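Local coordinates for protein probable 2-dehydro-3-deoxygalactonokinase DgoK1 (Sinorhizobium meliloti, PDB 3T69) that probably transfers a phosphate from ATP to 2-dehydro-3-deoxy-D-galactonate, giving the 6-phospho sugar acid in the second step of D-galactonate degradation, at residues Gly78-Gly83 / Ala100-Asp105; Thr130-Ala135 / His144-Pro149; Asp176-His181 / Ala238-Thr243. One frame throughout, in Å; residues are numbered along the deposited sequence.

Interaction 1 of 3, residues Gly78-Gly83 / Ala100-Asp105; sequences GWKEAG and AIPDVD. With SO4 (sulfate ion), chain F.
Ile101 lies over one face of the Trp79 indole, and Lys80 reaches across to the backbone of Ala100. The contact pins the loop between strands 67-71 and 84-86 to strand 99-101, in the mixed sheet of what is probably an ASKHA (actin-like) kinase fold. Two branches of Ile101 face the ring. Ile101 CG2 lies 3.6 Å from Trp79 CZ2, over the six-membered part of the indole. CD1 is placed over the ring centre in CH-pi fashion, though its exact height is doubtful. Trp79 CG stands anti to the backbone N (chi1 -156°), which swings the indole beneath the isoleucine.

Lys80 is stretched out along its whole length. Lys80 NZ donates to Ala100 O at 3.1 Å and meets the oxygen almost head-on, with a C=O...N angle of 161°.

Further out, Phe48 stacks on the Trp79 ring and His49 meets it edge-to-face. Ile101 is fixed by backbone pairing with Ile108 and packs on Ile108 and Ile110 of strand 108-116. With an alanine in place of the tryptophan, Ile101 CG2 and CD1 would probably lose the face they rest on, and Phe48 its stacking partner.

A sulfate ion, probably from the crystallisation liquor, binds beside the lysine. Ala100 N donates to its O4 at 3.0 Å and more weakly to O1, which lies 4.1 Å from Lys80 NZ.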
loop_
_atom_site.group_PDB
_atom_site.type_symbol
_atom_site.label_atom_id
_atom_site.label_comp_id
_atom_site.label_asym_id
_atom_site.label_seq_id
_atom_site.Cartn_x
_atom_site.Cartn_y
_atom_site.Cartn_z
ATOM N N GLY B 78 11.901 21.287 -2.757
ATOM C CA GLY B 78 13.078 21.326 -1.933
ATOM C C GLY B 78 13.759 22.657 -2.025
ATOM O O GLY B 78 13.129 23.666 -2.327
ATOM N N TRP B 79 15.062 22.656 -1.772
ATOM C CA TRP B 79 15.831 23.884 -1.808
ATOM C C TRP B 79 15.859 24.579 -3.164
ATOM O O TRP B 79 15.484 25.733 -3.270
ATOM C CB TRP B 79 17.258 23.667 -1.327
ATOM C CG TRP B 79 17.891 24.961 -0.805
ATOM C CD1 TRP B 79 17.383 26.235 -0.914
ATOM C CD2 TRP B 79 19.147 25.090 -0.106
ATOM N NE1 TRP B 79 18.231 27.128 -0.307
ATOM C CE2 TRP B 79 19.319 26.458 0.195
ATOM C CE3 TRP B 79 20.140 24.175 0.298
ATOM C CZ2 TRP B 79 20.443 26.941 0.850
ATOM C CZ3 TRP B 79 21.248 24.662 0.976
ATOM C CH2 TRP B 79 21.388 26.030 1.246
ATOM N N LYS B 80 16.355 23.884 -4.175
ATOM C CA LYS B 80 16.380 24.395 -5.527
ATOM C C LYS B 80 16.412 23.201 -6.455
ATOM O O LYS B 80 17.111 22.235 -6.179
ATOM C CB LYS B 80 17.598 25.269 -5.758
ATOM C CG LYS B 80 17.526 26.000 -7.065
ATOM C CD LYS B 80 18.582 27.045 -7.149
ATOM C CE LYS B 80 18.679 27.574 -8.552
ATOM N NZ LYS B 80 19.964 28.284 -8.665
ATOM N N GLU B 81 15.626 23.237 -7.527
ATOM C CA GLU B 81 15.555 22.097 -8.420
ATOM C C GLU B 81 16.954 21.853 -9.041
ATOM O O GLU B 81 17.490 22.702 -9.746
ATOM C CB GLU B 81 14.428 22.283 -9.470
ATOM C CG GLU B 81 14.610 21.458 -10.758
ATOM C CD GLU B 81 13.300 20.975 -11.431
ATOM O OE1 GLU B 81 13.438 20.171 -12.407
ATOM O OE2 GLU B 81 12.170 21.373 -10.994
ATOM N N ALA B 82 17.563 20.724 -8.716
ATOM C CA ALA B 82 18.793 20.277 -9.391
ATOM C C ALA B 82 18.280 19.504 -10.594
ATOM O O ALA B 82 17.100 19.287 -10.722
ATOM C CB ALA B 82 19.600 19.389 -8.452
ATOM N N GLY B 83 19.075 19.077 -11.529
ATOM C CA GLY B 83 18.340 18.435 -12.625
ATOM C C GLY B 83 18.224 16.943 -12.469
ATOM O O GLY B 83 18.167 16.419 -11.358
ATOM N N ALA B 100 24.212 25.433 -8.602
ATOM C CA ALA B 100 24.634 26.316 -7.518
ATOM C C ALA B 100 23.427 26.781 -6.711
ATOM O O ALA B 100 22.339 26.942 -7.253
ATOM C CB ALA B 100 25.397 27.512 -8.064
ATOM N N ILE B 101 23.646 26.976 -5.418
ATOM C CA ILE B 101 22.795 27.817 -4.584
ATOM C C ILE B 101 23.526 29.138 -4.369
ATOM O O ILE B 101 24.656 29.151 -3.875
ATOM C CB ILE B 101 22.441 27.120 -3.247
ATOM C CG1 ILE B 101 21.790 25.783 -3.586
ATOM C CG2 ILE B 101 21.601 28.045 -2.339
ATOM C CD1 ILE B 101 20.873 25.294 -2.616
ATOM N N PRO B 102 22.913 30.250 -4.812
ATOM C CA PRO B 102 23.635 31.516 -4.738
ATOM C C PRO B 102 24.040 31.814 -3.292
ATOM O O PRO B 102 23.248 31.635 -2.382
ATOM C CB PRO B 102 22.599 32.543 -5.260
ATOM C CG PRO B 102 21.665 31.757 -6.095
ATOM C CD PRO B 102 21.559 30.424 -5.390
ATOM N N ASP B 103 25.282 32.217 -3.094
ATOM C CA ASP B 103 25.748 32.657 -1.776
ATOM C C ASP B 103 27.082 33.385 -1.966
ATOM O O ASP B 103 27.956 32.915 -2.692
ATOM C CB ASP B 103 25.867 31.474 -0.787
ATOM C CG ASP B 103 26.129 31.930 0.666
ATOM O OD1 ASP B 103 26.025 33.140 0.953
ATOM O OD2 ASP B 103 26.455 31.086 1.526
ATOM N N VAL B 104 27.225 34.556 -1.366
ATOM C CA VAL B 104 28.461 35.306 -1.549
ATOM C C VAL B 104 29.601 34.674 -0.694
ATOM O O VAL B 104 30.764 34.632 -1.108
ATOM C CB VAL B 104 28.247 36.840 -1.306
ATOM C CG1 VAL B 104 27.420 37.117 -0.009
ATOM C CG2 VAL B 104 29.570 37.595 -1.260
ATOM N N ASP B 105 29.223 34.120 0.461
ATOM C CA ASP B 105 30.148 33.492 1.408
ATOM C C ASP B 105 30.666 32.111 1.112
ATOM O O ASP B 105 31.730 31.747 1.627
ATOM C CB ASP B 105 29.550 33.495 2.799
ATOM C CG ASP B 105 29.384 34.865 3.299
ATOM O OD1 ASP B 105 28.846 35.042 4.401
ATOM O OD2 ASP B 105 29.818 35.776 2.550
HETATM S S SO4 F . 24.080 27.005 -12.091
HETATM O O1 SO4 F . 23.181 27.556 -11.083
HETATM O O2 SO4 F . 23.305 26.524 -13.202
HETATM O O3 SO4 F . 25.082 27.943 -12.538
HETATM O O4 SO4 F . 24.877 25.930 -11.505
#

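Interaction 2 of 3, residues Thr130-Ala135 / His144-Pro149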
loop_
_atom_site.group_PDB
_atom_site.type_symbol
_atom_site.label_atom_id
_atom_site.label_comp_id
_atom_site.label_asym_id
_atom_site.label_seq_id
_atom_site.Cartn_x
_atom_site.Cartn_y
_atom_site.Cartn_z
ATOM N N THR B 130 24.600 9.291 -6.048
ATOM C CA THR B 130 25.831 9.641 -5.400
ATOM C C THR B 130 26.465 8.481 -4.597
ATOM O O THR B 130 27.696 8.367 -4.537
ATOM C CB THR B 130 25.657 10.886 -4.555
ATOM O OG1 THR B 130 25.279 11.959 -5.435
ATOM C CG2 THR B 130 26.966 11.227 -3.859
ATOM N N GLN B 131 25.628 7.602 -4.041
ATOM C CA GLN B 131 26.135 6.371 -3.471
ATOM C C GLN B 131 26.642 5.508 -4.607
ATOM O O GLN B 131 27.497 4.669 -4.421
ATOM C CB GLN B 131 25.075 5.658 -2.636
ATOM C CG GLN B 131 24.317 6.589 -1.660
ATOM C CD GLN B 131 23.234 5.865 -0.850
ATOM O OE1 GLN B 131 22.201 5.456 -1.373
ATOM N NE2 GLN B 131 23.478 5.717 0.439
ATOM N N LEU B 132 26.157 5.708 -5.804
ATOM C CA LEU B 132 26.698 4.888 -6.885
ATOM C C LEU B 132 27.967 5.471 -7.476
ATOM O O LEU B 132 28.801 4.749 -8.046
ATOM C CB LEU B 132 25.671 4.660 -7.985
ATOM C CG LEU B 132 24.509 3.723 -7.687
ATOM C CD1 LEU B 132 23.435 3.917 -8.752
ATOM C CD2 LEU B 132 24.967 2.280 -7.640
ATOM N N LEU B 133 28.116 6.785 -7.365
ATOM C CA LEU B 133 29.352 7.427 -7.806
ATOM C C LEU B 133 30.432 6.873 -6.875
ATOM O O LEU B 133 31.486 6.416 -7.328
ATOM C CB LEU B 133 29.253 8.954 -7.699
ATOM C CG LEU B 133 30.530 9.775 -7.893
ATOM C CD1 LEU B 133 31.134 9.598 -9.264
ATOM C CD2 LEU B 133 30.199 11.214 -7.592
ATOM N N GLY B 134 30.100 6.893 -5.588
ATOM C CA GLY B 134 30.945 6.396 -4.549
ATOM C C GLY B 134 31.454 4.990 -4.771
ATOM O O GLY B 134 32.644 4.750 -4.664
ATOM N N ALA B 135 30.571 4.065 -5.115
ATOM C CA ALA B 135 30.907 2.662 -4.980
ATOM C C ALA B 135 31.276 1.956 -6.270
ATOM O O ALA B 135 31.778 0.833 -6.223
ATOM C CB ALA B 135 29.804 1.917 -4.258
ATOM N N HIS B 144 26.931 -5.306 -12.879
ATOM C CA HIS B 144 26.439 -5.557 -11.534
ATOM C C HIS B 144 24.942 -5.282 -11.475
ATOM O O HIS B 144 24.377 -4.603 -12.350
ATOM C CB HIS B 144 27.211 -4.738 -10.499
ATOM C CG HIS B 144 28.698 -4.929 -10.565
ATOM N ND1 HIS B 144 29.323 -6.083 -10.137
ATOM C CD2 HIS B 144 29.686 -4.109 -11.007
ATOM C CE1 HIS B 144 30.630 -5.965 -10.310
ATOM N NE2 HIS B 144 30.875 -4.776 -10.837
ATOM N N LEU B 145 24.304 -5.848 -10.465
ATOM C CA LEU B 145 22.927 -5.536 -10.134
ATOM C C LEU B 145 22.871 -5.141 -8.660
ATOM O O LEU B 145 23.007 -5.966 -7.779
ATOM C CB LEU B 145 22.029 -6.741 -10.467
ATOM C CG LEU B 145 20.553 -6.883 -10.057
ATOM C CD1 LEU B 145 19.714 -5.619 -10.334
ATOM C CD2 LEU B 145 19.958 -8.123 -10.777
ATOM N N VAL B 146 22.663 -3.859 -8.415
ATOM C CA VAL B 146 22.736 -3.315 -7.081
ATOM C C VAL B 146 21.350 -2.986 -6.550
ATOM O O VAL B 146 20.567 -2.307 -7.221
ATOM C CB VAL B 146 23.550 -2.013 -7.118
ATOM C CG1 VAL B 146 23.808 -1.469 -5.738
ATOM C CG2 VAL B 146 24.883 -2.203 -7.906
ATOM N N CYS B 147 21.066 -3.430 -5.332
ATOM C CA CYS B 147 19.799 -3.180 -4.670
ATOM C C CYS B 147 20.048 -2.176 -3.618
ATOM O O CYS B 147 20.906 -2.390 -2.778
ATOM C CB CYS B 147 19.238 -4.475 -4.043
ATOM S SG CYS B 147 18.025 -4.328 -2.671
ATOM N N MET B 148 19.279 -1.082 -3.626
ATOM C CA MET B 148 19.495 -0.004 -2.657
ATOM C C MET B 148 18.240 0.293 -1.839
ATOM O O MET B 148 17.557 1.234 -2.127
ATOM C CB MET B 148 20.032 1.270 -3.381
ATOM C CG MET B 148 21.111 0.970 -4.474
ATOM S SD MET B 148 21.707 2.300 -5.528
ATOM C CE MET B 148 22.161 3.374 -4.191
ATOM N N PRO B 149 17.956 -0.500 -0.783
ATOM C CA PRO B 149 16.739 -0.410 0.040
ATOM C C PRO B 149 16.591 0.957 0.646
ATOM O O PRO B 149 17.519 1.707 0.539
ATOM C CB PRO B 149 17.026 -1.401 1.158
ATOM C CG PRO B 149 18.534 -1.483 1.225
ATOM C CD PRO B 149 18.896 -1.486 -0.216
#
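Met148 reaches from its strand to two neighbours on the facing helix, Gln131 and Leu132. Its CB points toward the helix. CG lies anti to the carbonyl carbon and beside the backbone N (chi1 -42°), and the chain runs on extended to the sulfur. CB and CG serve as the stalk; the touching is done by the last two atoms.

SD is set against the branched end of Leu132. Met148 SD lies 3.8 Å from Leu132 CG and nearly as close to both methyls, CD1 and CD2. The sulfur thus sits against the whole fork, about equally near its branch point and both methyls. Beyond the sulfur the chain bends (chi3 54°), and this turn carries CE to Gln131. There Met148 CE is 3.5 Å from Gln131 OE1 and 4.0 Å from Gln131 CB. The methionine and glutamine run past each other in opposite senses.

Leu132 also looks toward the middle of the strand. Leu132 CD2 comes to 4.4 Å from Val146 CG1, a looser apolar contact. Val146 and Met148 are two positions apart, so both present their side chains on the helix-facing side of the sheet. Apart from the amide of Gln131, the surfaces that meet are hydrocarbon and sulfur. That amide also has a partner further off: NE2 makes a weak hydrogen bond to Ala290 O.

Helix 128-139 and strand 143-148 follow each other closely in the chain. Their short segments run at 134° with axes 11.3 Å apart, the helix layered on the sheet. Strand 153-159 adds Val156 beneath Leu132 and Met148, while helix 290-305 flanks Gln131 through Ala293 and Val294.

Interaction 3 of 3, residues Asp176-His181 / Ala238-Thr243; sequences DTIARH and AQLSGT
Leu240 turns the fork of its side chain toward helix 171-181 and meets two consecutive residues there, Ile178 and Ala179. This is helix-to-helix packing in the all-helical region that lies between strands 162-169 and 261-264 of what is probably an actin-like kinase fold. The two methyls of the leucine divide the work. Leu240 CD1 meets Ile178 CG2 at 3.9 Å, and Leu240 CD2 meets Ala179 CB at 4.1 Å.

The leucine CG lies anti to its backbone N (chi1 -179°), which brings the fork up to helix 171-181. Ile178 comes from the other side with its CB pointing toward Leu240, and the two side chains cross at a slant. The isoleucine touches with its short CG2 branch, while its longer CG1 arm makes no close approach to the leucine. Ala179 is aimed neither at nor away from the partner helix, and its small methyl meets the leucine at the flank. The backbones stay apart: the CA atoms of Ala179 and Leu240 are 8.1 Å from each other.

Leu184 joins both Ile178 and Leu240, and Phe175 and Leu219 also pack on the leucine. Helix 171-181 lies at the dimer interface as well. There Ile178 packs on Leu174 of the second subunit, and His181 stacks on His181 of that subunit.

Inside segment 238-243 of helix 233-252, one carbonyl is gripped twice. Gln239 O accepts from Thr243 N in the usual helical bond, and Thr243 OG1 donates to the same Gln239 O at 2.8 Å, from 45° out of the carbonyl plane.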
loop_
_atom_site.group_PDB
_atom_site.type_symbol
_atom_site.label_atom_id
_atom_site.label_comp_id
_atom_site.label_asym_id
_atom_site.label_seq_id
_atom_site.Cartn_x
_atom_site.Cartn_y
_atom_site.Cartn_z
ATOM N N ASP B 176 5.439 1.972 5.970
ATOM C CA ASP B 176 5.017 3.037 6.881
ATOM C C ASP B 176 3.560 3.399 6.792
ATOM O O ASP B 176 2.871 3.454 7.827
ATOM C CB ASP B 176 5.945 4.255 6.826
ATOM C CG ASP B 176 7.250 3.980 7.572
ATOM O OD1 ASP B 176 8.284 3.707 6.913
ATOM O OD2 ASP B 176 7.221 3.937 8.831
ATOM N N THR B 177 3.048 3.631 5.588
ATOM C CA THR B 177 1.677 4.118 5.577
ATOM C C THR B 177 0.680 3.004 5.869
ATOM O O THR B 177 -0.367 3.254 6.439
ATOM C CB THR B 177 1.342 4.943 4.370
ATOM O OG1 THR B 177 1.452 4.126 3.209
ATOM C CG2 THR B 177 2.366 6.091 4.301
ATOM N N ILE B 178 1.041 1.776 5.510
ATOM C CA ILE B 178 0.193 0.651 5.818
ATOM C C ILE B 178 0.206 0.448 7.330
ATOM O O ILE B 178 -0.873 0.313 7.919
ATOM C CB ILE B 178 0.594 -0.613 5.077
ATOM C CG1 ILE B 178 0.435 -0.396 3.584
ATOM C CG2 ILE B 178 -0.260 -1.793 5.530
ATOM C CD1 ILE B 178 0.716 -1.615 2.778
ATOM N N ALA B 179 1.396 0.482 7.949
ATOM C CA ALA B 179 1.510 0.313 9.392
ATOM C C ALA B 179 0.788 1.400 10.208
ATOM O O ALA B 179 0.292 1.116 11.298
ATOM C CB ALA B 179 2.975 0.195 9.820
ATOM N N ARG B 180 0.725 2.631 9.686
ATOM C CA ARG B 180 0.121 3.766 10.441
ATOM C C ARG B 180 -1.346 4.098 10.107
ATOM O O ARG B 180 -2.074 4.574 10.959
ATOM C CB ARG B 180 0.971 5.046 10.312
ATOM C CG ARG B 180 2.348 5.036 11.056
ATOM C CD ARG B 180 3.204 6.311 10.734
ATOM N NE ARG B 180 2.741 7.504 11.476
ATOM C CZ ARG B 180 2.741 8.765 11.013
ATOM N NH1 ARG B 180 3.160 9.069 9.775
ATOM N NH2 ARG B 180 2.296 9.743 11.798
ATOM N N HIS B 181 -1.779 3.870 8.874
ATOM C CA HIS B 181 -3.057 4.416 8.432
ATOM C C HIS B 181 -4.122 3.427 7.926
ATOM O O HIS B 181 -5.198 3.855 7.601
ATOM C CB HIS B 181 -2.828 5.506 7.388
ATOM C CG HIS B 181 -2.075 6.695 7.902
ATOM N ND1 HIS B 181 -0.818 7.042 7.433
ATOM C CD2 HIS B 181 -2.396 7.615 8.849
ATOM C CE1 HIS B 181 -0.407 8.131 8.057
ATOM N NE2 HIS B 181 -1.337 8.490 8.929
ATOM N N ALA B 238 6.297 -8.351 11.160
ATOM C CA ALA B 238 7.255 -9.101 10.397
ATOM C C ALA B 238 6.634 -9.562 9.110
ATOM O O ALA B 238 7.234 -9.422 8.047
ATOM C CB ALA B 238 7.747 -10.310 11.213
ATOM N N GLN B 239 5.452 -10.165 9.232
ATOM C CA GLN B 239 4.610 -10.588 8.102
ATOM C C GLN B 239 4.400 -9.411 7.134
ATOM O O GLN B 239 4.669 -9.514 5.912
ATOM C CB GLN B 239 3.269 -11.002 8.659
ATOM C CG GLN B 239 2.630 -12.170 7.992
ATOM C CD GLN B 239 1.388 -12.623 8.759
ATOM O OE1 GLN B 239 1.285 -12.414 9.987
ATOM N NE2 GLN B 239 0.448 -13.275 8.046
ATOM N N LEU B 240 3.962 -8.283 7.698
ATOM C CA LEU B 240 3.859 -7.059 6.931
ATOM C C LEU B 240 5.141 -6.695 6.181
ATOM O O LEU B 240 5.096 -6.461 4.955
ATOM C CB LEU B 240 3.425 -5.878 7.794
ATOM C CG LEU B 240 3.285 -4.560 7.020
ATOM C CD1 LEU B 240 2.305 -4.679 5.881
ATOM C CD2 LEU B 240 2.760 -3.497 7.946
ATOM N N SER B 241 6.266 -6.622 6.901
ATOM C CA SER B 241 7.485 -6.221 6.271
ATOM C C SER B 241 7.849 -7.274 5.252
ATOM O O SER B 241 8.187 -6.961 4.095
ATOM C CB SER B 241 8.587 -6.084 7.294
ATOM O OG SER B 241 9.781 -5.729 6.615
ATOM N N GLY B 242 7.722 -8.530 5.658
ATOM C CA GLY B 242 8.096 -9.599 4.813
ATOM C C GLY B 242 7.337 -9.629 3.525
ATOM O O GLY B 242 7.923 -9.955 2.458
ATOM N N THR B 243 6.037 -9.303 3.585
ATOM C CA THR B 243 5.185 -9.380 2.382
ATOM C C THR B 243 5.634 -8.379 1.339
ATOM O O THR B 243 5.840 -8.709 0.131
ATOM C CB THR B 243 3.662 -9.141 2.712
ATOM O OG1 THR B 243 3.195 -10.139 3.649
ATOM C CG2 THR B 243 2.837 -9.184 1.445
#

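Overall arrangement
The three contacts follow one another along the chain, share no helix or strand, and do not touch. Interaction 1 is a surface contact, joining a loop to the edge of the first sheet by one polar bond and an aromatic face. Interaction 2 is buried, about 9 Å from the centre of the chain, and packs a helix on the second sheet with apolar and sulfur atoms. Interaction 3 is also buried, but further out, joining two helices by methyl groups alone next to the second subunit. Interactions 1 and 3 lie on opposite sides of the chain's centre, their own centres about 36 Å apart.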